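Local structure of peptide synthetase, module 7 (Actinoplanes teichomyceticus, 4TX3) at residues L8-R13 against F180-I185; E15-T20 against Q83-A88; R61-R66 against R156-A161; A65-L70 against A174-Q179. The protein belongs to the condensation-domain family of nonribosomal peptide synthetases and probably acts as a non-condensing X-domain that recruits cytochrome P450 oxygenases to the peptide-bearing assembly line. One frame throughout, in Å; residues are numbered along the deposited sequence.

Interaction 1 of 4, residues L8-R13 against F180-I185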
loop_
_atom_site.group_PDB
_atom_site.type_symbol
_atom_site.label_atom_id
_atom_site.label_comp_id
_atom_site.label_asym_id
_atom_site.label_seq_id
_atom_site.Cartn_x
_atom_site.Cartn_y
_atom_site.Cartn_z
ATOM N N LEU B 8 -22.787 -3.242 -5.498
ATOM C CA LEU B 8 -22.276 -2.037 -4.875
ATOM C C LEU B 8 -21.887 -1.082 -5.996
ATOM O O LEU B 8 -20.960 -1.338 -6.752
ATOM C CB LEU B 8 -21.094 -2.371 -3.965
ATOM C CG LEU B 8 -20.299 -1.217 -3.349
ATOM C CD1 LEU B 8 -21.182 -0.353 -2.469
ATOM C CD2 LEU B 8 -19.089 -1.737 -2.567
ATOM N N GLU B 9 -22.625 0.008 -6.140
ATOM C CA GLU B 9 -22.337 0.941 -7.220
ATOM C C GLU B 9 -22.820 2.339 -6.870
ATOM O O GLU B 9 -23.578 2.523 -5.915
ATOM C CB GLU B 9 -22.980 0.467 -8.533
ATOM C CG GLU B 9 -24.504 0.383 -8.517
ATOM C CD GLU B 9 -25.077 0.013 -9.880
ATOM O OE1 GLU B 9 -26.276 -0.323 -9.973
ATOM O OE2 GLU B 9 -24.327 0.058 -10.873
ATOM N N ALA B 10 -22.358 3.322 -7.637
ATOM C CA ALA B 10 -22.838 4.689 -7.501
ATOM C C ALA B 10 -24.343 4.690 -7.679
ATOM O O ALA B 10 -24.876 3.950 -8.496
ATOM C CB ALA B 10 -22.175 5.594 -8.522
ATOM N N VAL B 11 -25.033 5.520 -6.917
ATOM C CA VAL B 11 -26.487 5.487 -6.910
ATOM C C VAL B 11 -27.025 6.910 -6.927
ATOM O O VAL B 11 -26.416 7.795 -6.352
ATOM C CB VAL B 11 -26.985 4.691 -5.669
ATOM C CG1 VAL B 11 -28.273 5.253 -5.106
ATOM C CG2 VAL B 11 -27.095 3.200 -6.004
ATOM N N THR B 12 -28.138 7.153 -7.612
ATOM C CA THR B 12 -28.713 8.496 -7.600
ATOM C C THR B 12 -29.008 8.867 -6.169
ATOM O O THR B 12 -29.666 8.110 -5.450
ATOM C CB THR B 12 -29.993 8.603 -8.422
ATOM O OG1 THR B 12 -29.675 8.459 -9.807
ATOM C CG2 THR B 12 -30.636 9.959 -8.196
ATOM N N ARG B 13 -28.506 10.013 -5.734
ATOM C CA ARG B 13 -28.697 10.377 -4.346
ATOM C C ARG B 13 -30.190 10.606 -4.063
ATOM O O ARG B 13 -30.869 11.353 -4.782
ATOM C CB ARG B 13 -27.871 11.616 -3.979
ATOM C CG ARG B 13 -27.736 11.774 -2.471
ATOM C CD ARG B 13 -27.230 13.142 -2.066
ATOM N NE ARG B 13 -25.843 13.335 -2.475
ATOM C CZ ARG B 13 -25.171 14.470 -2.318
ATOM N NH1 ARG B 13 -25.758 15.518 -1.751
ATOM N NH2 ARG B 13 -23.911 14.556 -2.730
ATOM N N PHE B 180 -19.668 7.581 0.459
ATOM C CA PHE B 180 -20.161 6.732 1.548
ATOM C C PHE B 180 -21.669 6.480 1.481
ATOM O O PHE B 180 -22.126 5.421 1.877
ATOM C CB PHE B 180 -19.815 7.307 2.924
ATOM C CG PHE B 180 -20.042 6.320 4.041
ATOM C CD1 PHE B 180 -19.215 5.211 4.177
ATOM C CD2 PHE B 180 -21.103 6.465 4.914
ATOM C CE1 PHE B 180 -19.437 4.269 5.180
ATOM C CE2 PHE B 180 -21.329 5.533 5.925
ATOM C CZ PHE B 180 -20.493 4.438 6.063
ATOM N N ALA B 181 -22.432 7.449 0.980
ATOM C CA ALA B 181 -23.882 7.301 0.839
ATOM C C ALA B 181 -24.245 6.113 -0.061
ATOM O O ALA B 181 -25.291 5.473 0.135
ATOM C CB ALA B 181 -24.499 8.588 0.282
ATOM N N ASP B 182 -23.389 5.838 -1.051
ATOM C CA ASP B 182 -23.581 4.696 -1.944
ATOM C C ASP B 182 -23.403 3.361 -1.183
ATOM O O ASP B 182 -24.129 2.399 -1.422
ATOM C CB ASP B 182 -22.609 4.773 -3.127
ATOM C CG ASP B 182 -22.733 6.090 -3.923
ATOM O OD1 ASP B 182 -23.866 6.533 -4.214
ATOM O OD2 ASP B 182 -21.683 6.686 -4.257
ATOM N N TYR B 183 -22.431 3.311 -0.276
ATOM C CA TYR B 183 -22.244 2.161 0.610
ATOM C C TYR B 183 -23.445 1.987 1.552
ATOM O O TYR B 183 -23.958 0.876 1.712
ATOM C CB TYR B 183 -20.948 2.310 1.424
ATOM C CG TYR B 183 -20.659 1.134 2.318
ATOM C CD1 TYR B 183 -20.178 -0.063 1.793
ATOM C CD2 TYR B 183 -20.881 1.209 3.691
ATOM C CE1 TYR B 183 -19.924 -1.167 2.623
ATOM C CE2 TYR B 183 -20.640 0.118 4.527
ATOM C CZ TYR B 183 -20.155 -1.065 3.992
ATOM O OH TYR B 183 -19.918 -2.151 4.824
ATOM N N ALA B 184 -23.893 3.086 2.161
ATOM C CA ALA B 184 -25.029 3.056 3.085
ATOM C C ALA B 184 -26.305 2.525 2.426
ATOM O O ALA B 184 -27.061 1.761 3.036
ATOM C CB ALA B 184 -25.281 4.447 3.664
ATOM N N ILE B 185 -26.537 2.932 1.183
ATOM C CA ILE B 185 -27.737 2.524 0.467
ATOM C C ILE B 185 -27.637 1.065 0.064
ATOM O O ILE B 185 -28.640 0.355 0.008
ATOM C CB ILE B 185 -27.979 3.402 -0.772
ATOM C CG1 ILE B 185 -28.425 4.800 -0.337
ATOM C CG2 ILE B 185 -29.033 2.779 -1.688
ATOM C CD1 ILE B 185 -28.308 5.839 -1.421
HETATM O O HOH W 1 -24.647 1.148 -3.986
HETATM O O HOH W 2 -25.401 8.366 -3.844
#

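Interaction 2 of 4, residues E15-T20 against Q83-A88. With SO4 (sulfate ion), chain H.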
loop_
_atom_site.group_PDB
_atom_site.type_symbol
_atom_site.label_atom_id
_atom_site.label_comp_id
_atom_site.label_asym_id
_atom_site.label_seq_id
_atom_site.Cartn_x
_atom_site.Cartn_y
_atom_site.Cartn_z
ATOM N N GLU B 15 -33.345 11.819 -1.318
ATOM C CA GLU B 15 -33.550 12.965 -0.444
ATOM C C GLU B 15 -33.201 12.599 0.989
ATOM O O GLU B 15 -32.697 13.417 1.748
ATOM C CB GLU B 15 -34.997 13.458 -0.537
ATOM C CG GLU B 15 -35.305 14.269 -1.792
ATOM C CD GLU B 15 -34.463 15.533 -1.886
ATOM O OE1 GLU B 15 -34.437 16.294 -0.895
ATOM O OE2 GLU B 15 -33.825 15.761 -2.941
ATOM N N ARG B 16 -33.453 11.352 1.350
ATOM C CA ARG B 16 -33.195 10.890 2.704
ATOM C C ARG B 16 -32.209 9.720 2.705
ATOM O O ARG B 16 -32.592 8.561 2.586
ATOM C CB ARG B 16 -34.518 10.512 3.374
ATOM C CG ARG B 16 -35.486 11.683 3.428
ATOM C CD ARG B 16 -36.940 11.239 3.345
ATOM N NE ARG B 16 -37.338 10.718 2.030
ATOM C CZ ARG B 16 -38.593 10.388 1.717
ATOM N NH1 ARG B 16 -39.554 10.552 2.615
ATOM N NH2 ARG B 16 -38.899 9.910 0.513
ATOM N N VAL B 17 -30.927 10.048 2.819
ATOM C CA VAL B 17 -29.862 9.058 2.798
ATOM C C VAL B 17 -29.778 8.367 4.153
ATOM O O VAL B 17 -29.660 9.029 5.185
ATOM C CB VAL B 17 -28.509 9.714 2.452
ATOM C CG1 VAL B 17 -27.372 8.701 2.560
ATOM C CG2 VAL B 17 -28.576 10.360 1.069
ATOM N N PRO B 18 -29.855 7.030 4.164
ATOM C CA PRO B 18 -29.842 6.351 5.461
ATOM C C PRO B 18 -28.449 6.282 6.076
ATOM O O PRO B 18 -27.452 6.294 5.362
ATOM C CB PRO B 18 -30.337 4.948 5.118
ATOM C CG PRO B 18 -29.855 4.733 3.741
ATOM C CD PRO B 18 -29.954 6.073 3.049
ATOM N N LEU B 19 -28.406 6.202 7.399
ATOM C CA LEU B 19 -27.201 5.811 8.112
ATOM C C LEU B 19 -26.914 4.319 7.920
ATOM O O LEU B 19 -27.843 3.532 7.708
ATOM C CB LEU B 19 -27.351 6.118 9.601
ATOM C CG LEU B 19 -27.205 7.546 10.126
ATOM C CD1 LEU B 19 -28.286 8.485 9.640
ATOM C CD2 LEU B 19 -27.143 7.521 11.668
ATOM N N THR B 20 -25.651 3.908 8.022
ATOM C CA THR B 20 -25.381 2.477 8.169
ATOM C C THR B 20 -25.747 2.067 9.584
ATOM O O THR B 20 -25.961 2.921 10.446
ATOM C CB THR B 20 -23.915 2.093 7.927
ATOM O OG1 THR B 20 -23.093 2.703 8.934
ATOM C CG2 THR B 20 -23.448 2.487 6.522
ATOM N N GLN B 83 -28.391 11.017 6.669
ATOM C CA GLN B 83 -27.154 11.708 6.353
ATOM C C GLN B 83 -27.466 12.945 5.510
ATOM O O GLN B 83 -27.919 12.832 4.375
ATOM C CB GLN B 83 -26.183 10.781 5.621
ATOM C CG GLN B 83 -25.897 9.503 6.372
ATOM C CD GLN B 83 -24.671 8.774 5.857
ATOM O OE1 GLN B 83 -23.585 9.341 5.783
ATOM N NE2 GLN B 83 -24.848 7.504 5.479
ATOM N N HIS B 84 -27.254 14.122 6.085
ATOM C CA HIS B 84 -27.369 15.358 5.327
ATOM C C HIS B 84 -26.010 15.804 4.748
ATOM O O HIS B 84 -25.126 16.292 5.466
ATOM C CB HIS B 84 -27.956 16.477 6.184
ATOM C CG HIS B 84 -28.275 17.711 5.399
ATOM N ND1 HIS B 84 -29.517 18.308 5.420
ATOM C CD2 HIS B 84 -27.523 18.443 4.539
ATOM C CE1 HIS B 84 -29.511 19.359 4.621
ATOM N NE2 HIS B 84 -28.315 19.461 4.072
ATOM N N ILE B 85 -25.873 15.669 3.438
ATOM C CA ILE B 85 -24.616 15.944 2.765
ATOM C C ILE B 85 -24.551 17.395 2.302
ATOM O O ILE B 85 -25.265 17.798 1.402
ATOM C CB ILE B 85 -24.443 14.978 1.579
ATOM C CG1 ILE B 85 -24.445 13.532 2.099
ATOM C CG2 ILE B 85 -23.189 15.296 0.786
ATOM C CD1 ILE B 85 -24.619 12.475 1.005
ATOM N N HIS B 86 -23.697 18.182 2.936
ATOM C CA HIS B 86 -23.498 19.571 2.542
ATOM C C HIS B 86 -22.559 19.671 1.335
ATOM O O HIS B 86 -21.729 18.787 1.117
ATOM C CB HIS B 86 -22.946 20.376 3.725
ATOM C CG HIS B 86 -23.811 20.322 4.948
ATOM N ND1 HIS B 86 -24.727 21.308 5.257
ATOM C CD2 HIS B 86 -23.917 19.391 5.930
ATOM C CE1 HIS B 86 -25.352 20.991 6.380
ATOM N NE2 HIS B 86 -24.879 19.834 6.811
ATOM N N ASP B 87 -22.707 20.738 0.554
ATOM C CA ASP B 87 -21.809 21.029 -0.566
ATOM C C ASP B 87 -20.351 21.184 -0.156
ATOM O O ASP B 87 -19.448 20.845 -0.924
ATOM C CB ASP B 87 -22.225 22.311 -1.270
ATOM C CG ASP B 87 -23.420 22.122 -2.156
ATOM O OD1 ASP B 87 -23.746 20.953 -2.480
ATOM O OD2 ASP B 87 -24.019 23.149 -2.537
ATOM N N ALA B 88 -20.124 21.737 1.031
ATOM C CA ALA B 88 -18.770 21.901 1.545
ATOM C C ALA B 88 -18.689 21.824 3.072
ATOM O O ALA B 88 -19.700 21.906 3.782
ATOM C CB ALA B 88 -18.192 23.209 1.065
HETATM S S SO4 H . -36.207 9.694 -1.613
HETATM O O1 SO4 H . -35.672 10.664 -2.571
HETATM O O2 SO4 H . -35.825 10.094 -0.253
HETATM O O3 SO4 H . -37.672 9.618 -1.727
HETATM O O4 SO4 H . -35.619 8.393 -1.935
HETATM O O HOH W 3 -30.388 12.799 3.523
#

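Interaction 3 of 4, residues R61-R66 against R156-A161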
loop_
_atom_site.group_PDB
_atom_site.type_symbol
_atom_site.label_atom_id
_atom_site.label_comp_id
_atom_site.label_asym_id
_atom_site.label_seq_id
_atom_site.Cartn_x
_atom_site.Cartn_y
_atom_site.Cartn_z
ATOM N N ARG B 61 -10.069 21.701 3.350
ATOM C CA ARG B 61 -11.322 21.913 2.641
ATOM C C ARG B 61 -11.481 20.976 1.423
ATOM O O ARG B 61 -12.577 20.460 1.170
ATOM C CB ARG B 61 -11.400 23.378 2.209
ATOM C CG ARG B 61 -12.774 23.931 2.028
ATOM C CD ARG B 61 -12.691 25.409 1.639
ATOM N NE ARG B 61 -12.206 26.249 2.735
ATOM C CZ ARG B 61 -11.220 27.138 2.626
ATOM N NH1 ARG B 61 -10.583 27.306 1.467
ATOM N NH2 ARG B 61 -10.862 27.855 3.684
ATOM N N ASP B 62 -10.391 20.756 0.676
ATOM C CA ASP B 62 -10.418 19.892 -0.510
ATOM C C ASP B 62 -10.584 18.423 -0.166
ATOM O O ASP B 62 -11.150 17.659 -0.947
ATOM C CB ASP B 62 -9.148 20.052 -1.342
ATOM C CG ASP B 62 -9.062 21.403 -2.028
ATOM O OD1 ASP B 62 -10.113 22.058 -2.231
ATOM O OD2 ASP B 62 -7.927 21.821 -2.350
ATOM N N VAL B 63 -10.083 18.018 0.994
ATOM C CA VAL B 63 -10.236 16.636 1.392
ATOM C C VAL B 63 -11.708 16.360 1.641
ATOM O O VAL B 63 -12.212 15.295 1.288
ATOM C CB VAL B 63 -9.415 16.310 2.636
ATOM C CG1 VAL B 63 -9.772 14.910 3.190
ATOM C CG2 VAL B 63 -7.934 16.410 2.306
ATOM N N ALA B 64 -12.410 17.324 2.226
ATOM C CA ALA B 64 -13.833 17.128 2.488
ATOM C C ALA B 64 -14.625 17.280 1.204
ATOM O O ALA B 64 -15.716 16.709 1.070
ATOM C CB ALA B 64 -14.344 18.102 3.558
ATOM N N ALA B 65 -14.092 18.057 0.264
ATOM C CA ALA B 65 -14.750 18.176 -1.037
ATOM C C ALA B 65 -14.754 16.803 -1.698
ATOM O O ALA B 65 -15.758 16.377 -2.251
ATOM C CB ALA B 65 -14.062 19.209 -1.925
ATOM N N ARG B 66 -13.631 16.104 -1.592
ATOM C CA ARG B 66 -13.463 14.782 -2.184
ATOM C C ARG B 66 -14.353 13.733 -1.505
ATOM O O ARG B 66 -14.929 12.883 -2.187
ATOM C CB ARG B 66 -11.984 14.383 -2.108
ATOM C CG ARG B 66 -11.607 13.015 -2.652
ATOM C CD ARG B 66 -10.081 12.908 -2.710
ATOM N NE ARG B 66 -9.613 11.536 -2.873
ATOM C CZ ARG B 66 -9.537 10.903 -4.043
ATOM N NH1 ARG B 66 -9.895 11.519 -5.168
ATOM N NH2 ARG B 66 -9.096 9.652 -4.088
ATOM N N ARG B 156 -3.260 10.961 3.085
ATOM C CA ARG B 156 -2.802 10.796 1.706
ATOM C C ARG B 156 -3.507 11.831 0.854
ATOM O O ARG B 156 -2.911 12.400 -0.057
ATOM C CB ARG B 156 -3.046 9.375 1.173
ATOM C CG ARG B 156 -1.831 8.422 1.375
ATOM C CD ARG B 156 -2.230 6.944 1.373
ATOM N NE ARG B 156 -3.358 6.713 0.469
ATOM C CZ ARG B 156 -4.202 5.689 0.568
ATOM N NH1 ARG B 156 -4.051 4.793 1.539
ATOM N NH2 ARG B 156 -5.197 5.563 -0.300
ATOM N N ASP B 157 -4.765 12.116 1.166
ATOM C CA ASP B 157 -5.513 13.064 0.347
ATOM C C ASP B 157 -5.197 14.518 0.717
ATOM O O ASP B 157 -5.227 15.399 -0.144
ATOM C CB ASP B 157 -7.007 12.774 0.442
ATOM C CG ASP B 157 -7.406 11.519 -0.347
ATOM O OD1 ASP B 157 -6.602 11.070 -1.204
ATOM O OD2 ASP B 157 -8.516 10.979 -0.115
ATOM N N LEU B 158 -4.877 14.762 1.986
ATOM C CA LEU B 158 -4.363 16.061 2.430
ATOM C C LEU B 158 -3.060 16.469 1.700
ATOM O O LEU B 158 -2.955 17.569 1.147
ATOM C CB LEU B 158 -4.126 16.038 3.943
ATOM C CG LEU B 158 -3.820 17.402 4.549
ATOM C CD1 LEU B 158 -4.958 18.355 4.261
ATOM C CD2 LEU B 158 -3.579 17.301 6.027
ATOM N N ALA B 159 -2.084 15.564 1.707
ATOM C CA ALA B 159 -0.811 15.762 1.021
ATOM C C ALA B 159 -0.994 16.099 -0.458
ATOM O O ALA B 159 -0.356 17.021 -0.974
ATOM C CB ALA B 159 0.059 14.526 1.170
ATOM N N ALA B 160 -1.849 15.344 -1.140
ATOM C CA ALA B 160 -2.117 15.581 -2.560
ATOM C C ALA B 160 -2.695 16.978 -2.802
ATOM O O ALA B 160 -2.273 17.688 -3.726
ATOM C CB ALA B 160 -3.064 14.521 -3.111
ATOM N N ALA B 161 -3.648 17.375 -1.961
ATOM C CA ALA B 161 -4.280 18.677 -2.105
ATOM C C ALA B 161 -3.352 19.820 -1.659
ATOM O O ALA B 161 -3.364 20.895 -2.270
ATOM C CB ALA B 161 -5.576 18.716 -1.341
HETATM O O HOH W 4 -8.391 8.777 -1.611
#

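Interaction 4 of 4, residues A65-L70 against A174-Q179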
loop_
_atom_site.group_PDB
_atom_site.type_symbol
_atom_site.label_atom_id
_atom_site.label_comp_id
_atom_site.label_asym_id
_atom_site.label_seq_id
_atom_site.Cartn_x
_atom_site.Cartn_y
_atom_site.Cartn_z
ATOM N N ALA B 65 -14.092 18.057 0.264
ATOM C CA ALA B 65 -14.750 18.176 -1.037
ATOM C C ALA B 65 -14.754 16.803 -1.698
ATOM O O ALA B 65 -15.758 16.377 -2.251
ATOM C CB ALA B 65 -14.062 19.209 -1.925
ATOM N N ARG B 66 -13.631 16.104 -1.592
ATOM C CA ARG B 66 -13.463 14.782 -2.184
ATOM C C ARG B 66 -14.353 13.733 -1.505
ATOM O O ARG B 66 -14.929 12.883 -2.187
ATOM C CB ARG B 66 -11.984 14.383 -2.108
ATOM C CG ARG B 66 -11.607 13.015 -2.652
ATOM C CD ARG B 66 -10.081 12.908 -2.710
ATOM N NE ARG B 66 -9.613 11.536 -2.873
ATOM C CZ ARG B 66 -9.537 10.903 -4.043
ATOM N NH1 ARG B 66 -9.895 11.519 -5.168
ATOM N NH2 ARG B 66 -9.096 9.652 -4.088
ATOM N N HIS B 67 -14.471 13.809 -0.175
ATOM C CA HIS B 67 -15.207 12.818 0.627
ATOM C C HIS B 67 -16.474 13.385 1.269
ATOM O O HIS B 67 -16.396 14.096 2.270
ATOM C CB HIS B 67 -14.318 12.258 1.743
ATOM C CG HIS B 67 -13.065 11.600 1.259
ATOM N ND1 HIS B 67 -13.017 10.273 0.888
ATOM C CD2 HIS B 67 -11.807 12.078 1.108
ATOM C CE1 HIS B 67 -11.788 9.966 0.512
ATOM N NE2 HIS B 67 -11.033 11.041 0.638
ATOM N N GLU B 68 -17.638 13.046 0.722
ATOM C CA GLU B 68 -18.910 13.569 1.234
ATOM C C GLU B 68 -19.137 13.361 2.728
ATOM O O GLU B 68 -19.702 14.224 3.395
ATOM C CB GLU B 68 -20.080 12.945 0.480
ATOM C CG GLU B 68 -20.242 13.471 -0.917
ATOM C CD GLU B 68 -21.257 12.679 -1.714
ATOM O OE1 GLU B 68 -21.880 11.737 -1.151
ATOM O OE2 GLU B 68 -21.416 12.998 -2.913
ATOM N N ILE B 69 -18.710 12.221 3.250
ATOM C CA ILE B 69 -18.971 11.933 4.650
ATOM C C ILE B 69 -18.346 12.963 5.605
ATOM O O ILE B 69 -18.893 13.192 6.681
ATOM C CB ILE B 69 -18.498 10.509 5.047
ATOM C CG1 ILE B 69 -19.163 10.117 6.377
ATOM C CG2 ILE B 69 -16.945 10.388 5.036
ATOM C CD1 ILE B 69 -18.945 8.701 6.769
ATOM N N LEU B 70 -17.242 13.605 5.201
ATOM C CA LEU B 70 -16.631 14.683 5.989
ATOM C C LEU B 70 -17.390 16.028 5.942
ATOM O O LEU B 70 -17.061 16.965 6.683
ATOM C CB LEU B 70 -15.202 14.925 5.522
ATOM C CG LEU B 70 -14.179 13.812 5.702
ATOM C CD1 LEU B 70 -12.813 14.322 5.268
ATOM C CD2 LEU B 70 -14.167 13.352 7.141
ATOM N N ALA B 174 -9.333 12.712 -10.482
ATOM C CA ALA B 174 -10.570 11.974 -10.724
ATOM C C ALA B 174 -11.379 11.837 -9.424
ATOM O O ALA B 174 -10.820 11.560 -8.362
ATOM C CB ALA B 174 -10.258 10.596 -11.301
ATOM N N PRO B 175 -12.700 12.024 -9.508
ATOM C CA PRO B 175 -13.603 11.838 -8.357
ATOM C C PRO B 175 -13.628 10.397 -7.858
ATOM O O PRO B 175 -13.279 9.496 -8.623
ATOM C CB PRO B 175 -14.966 12.237 -8.915
ATOM C CG PRO B 175 -14.851 12.035 -10.398
ATOM C CD PRO B 175 -13.427 12.354 -10.746
ATOM N N LEU B 176 -14.000 10.175 -6.598
ATOM C CA LEU B 176 -14.209 8.804 -6.114
ATOM C C LEU B 176 -15.258 8.118 -6.981
ATOM O O LEU B 176 -16.153 8.770 -7.516
ATOM C CB LEU B 176 -14.662 8.783 -4.650
ATOM C CG LEU B 176 -13.669 9.252 -3.590
ATOM C CD1 LEU B 176 -14.311 9.241 -2.211
ATOM C CD2 LEU B 176 -12.436 8.378 -3.623
ATOM N N ALA B 177 -15.152 6.810 -7.132
ATOM C CA ALA B 177 -16.191 6.090 -7.837
ATOM C C ALA B 177 -17.420 5.985 -6.926
ATOM O O ALA B 177 -18.552 6.202 -7.354
ATOM C CB ALA B 177 -15.697 4.707 -8.270
ATOM N N LEU B 178 -17.166 5.691 -5.658
ATOM C CA LEU B 178 -18.196 5.611 -4.627
ATOM C C LEU B 178 -18.020 6.656 -3.541
ATOM O O LEU B 178 -16.909 6.864 -3.056
ATOM C CB LEU B 178 -18.185 4.227 -3.975
ATOM C CG LEU B 178 -18.402 3.058 -4.927
ATOM C CD1 LEU B 178 -18.472 1.794 -4.111
ATOM C CD2 LEU B 178 -19.683 3.270 -5.725
ATOM N N GLN B 179 -19.119 7.302 -3.163
ATOM C CA GLN B 179 -19.207 8.060 -1.910
ATOM C C GLN B 179 -19.843 7.202 -0.807
ATOM O O GLN B 179 -20.504 6.206 -1.107
ATOM C CB GLN B 179 -20.015 9.338 -2.115
ATOM C CG GLN B 179 -19.365 10.297 -3.076
ATOM C CD GLN B 179 -18.093 10.907 -2.523
ATOM O OE1 GLN B 179 -17.874 10.955 -1.296
ATOM N NE2 GLN B 179 -17.242 11.385 -3.427
HETATM O O HOH W 5 -14.613 12.508 -5.047
HETATM O O HOH W 6 -8.596 10.451 -7.738
HETATM O O HOH W 7 -17.995 9.883 1.471
#

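Interaction 1 of 4, residues L8-R13 against F180-I185
Val11 and Asp182 make the direct polar link between the extended chain 8-13, near the N terminus, and the first turns of helix 180-191. Val11 N donates to Asp182 OD1 over 3.1 Å, somewhat bent at 142°, and reaches that oxygen from above the carboxylate plane, 65° out of it. A water adds to the polar set, donating both to Glu9 O, at 2.6 Å, and to Asp182 O. The second oxygen, OD2, turns to its own helix start and takes the backbone N of Gln179, the N-cap residue. Among the apolar contacts, Val11 and Ile185 meet tip to tip, CG1 to CD1, at 3.7 Å. Leu8 has CG anti to the backbone N (chi1 172°), and from there CD1 comes to 4.1 Å from Tyr183 CA. Replacing Asp182 by an alanine would probably leave Val11 N and Gln179 N without their carboxylate mate and hold the chain at Val11 less firmly. The direct polar grip on this chain thus rests on one carboxylate that serves two backbone N-H groups, Val11 N and Gln179 N, and whose negative charge the nearby helix start is likely to stabilise.

Interaction 2 of 4, residues E15-T20 against Q83-A88
Gln83 holds the 15-20 chain beside the small antiparallel ribbon of strands 72-73 and 84-85, in the N-terminal part of the condensation-domain fold. Its backbone N donates to Val17 O over 2.8 Å. Outward along the side chain, CB rests against Val17 CG1 at 3.9 Å. Next comes CG, anti to the carbonyl carbon (chi1 -55°), which lies 3.7 Å from Pro18 O and within van der Waals range of Leu19 CD1. At the tip NE2 donates a nearly straight hydrogen bond to Pro18 O, 2.9 Å at 170°, and that oxygen lies in the amide plane. OE1 takes a weak hydrogen bond from Gln23 on helix 21-28, the helix that Thr20 caps at its N terminus. One water ties the same backbones together, accepting from Val17 N and donating to Glu15 O and to Gln83 O, the last at 2.6 Å. Upstream, Glu15 N and Arg16 N both reach a sulfate, probably from the crystallisation liquor. Arg16 curls round to meet the same ion with the edge of its guanidinium, NE donating to sulfate O2 at 2.8 Å and NH2 to sulfate O3.

Interaction 3 of 4, residues R61-R66 against R156-A161
Val63, Asp157 and Arg66 carry most of the contact between helix 53-66 and helix 148-166, whose axes here come within 9.0 Å at an angle of 120°. Val63 presses its CG2 onto the backbone of the second helix, 3.5 Å from Leu158 N and 3.7 Å from Asp157 C, and Leu158 CD1 is 4.1 Å from Val63 CG2. Arg66 takes CG anti to the backbone N (chi1 179°) and runs extended to NE, which forms a salt bridge with Asp157 OD2 at 3.0 Å. The two side chains cross at about a right angle. OD2 lies at the edge of the guanidinium, near its plane, while NE stands above the carboxylate plane, 64° out of it. A water links Arg66 NH2 to the same OD2, so OD2 meets Arg66 NE, this water and, probably by a hydrogen bond, His67 NE2; OD1 pairs with Arg173. One turn on in helix 148-166, Ala161 CB meets Asp62 CB at 3.8 Å; the Asp62 carboxylate pairs with Arg165. Each helix follows a strand of the N-terminal mixed sheet, 40-49 and 134-142, which are neighbours in it, an arrangement that belongs to the alpha/beta sandwich of the CoA-dependent acyltransferase-like lobe in condensation domains.

Interaction 4 of 4, residues A65-L70 against A174-Q179
Gln179, the N-cap residue of helix 180-191, joins the incoming loop 174-179 to the place where helix 53-66 ends and passes through His67 into a 3-10 turn. Its chain bends at chi2 (-69°), carrying the amide up to the backbone on both sides of His67. NE2 donates to Arg66 O over 3.0 Å at 166°, with that oxygen in the amide plane; OE1 accepts from Glu68 N over 2.9 Å, the donor standing above the carbonyl plane. The carboxylate of Glu68 lies stacked on this amide, the planes 25° apart and Glu68 CD 3.7 Å from Gln179 CD, while its OE2 pairs with Arg13. Leu176 packs on the same corner. Its CD1 comes within 3.5 Å of His67 ND1, and its CD2 sits 3.6 Å above one face of the Arg66 guanidinium, toward the rim; both residues also reach Asp157, His67 through NE2 and Arg66 through NE. Ala174 O meets that guanidinium at its edge in a weak bond from NH1, backed by a bridging water. An alanine in place of Gln179 would probably leave Glu68 N without its side-chain acceptor and Arg66 O without its amide donor, and open a gap under the Glu68 carboxylate. A single amide therefore serves both a carbonyl at the helix end, which a water also meets, and the N-H that begins the following turn.

From the N terminus, residues 8-13 open the widest loop, which closes only at helix 180-191 in interaction 1; the other three contacts all lie within it. Interaction 2 follows at once, joining 15-20 to residues 83-88, on the short ribbon, and its span crosses those of interactions 3 and 4. These two start from the end of helix 53-66 and share Ala65 and Arg66: interaction 3 closes on helix 148-166, interaction 4 on the loop between that helix and helix 180-191. His67 probably hydrogen-bonds Asp157 between them, and the Arg13-Glu68 salt bridge connects interactions 1 and 4. Together they tie the N-terminal chain, the short ribbon and three helices into one corner of the domain.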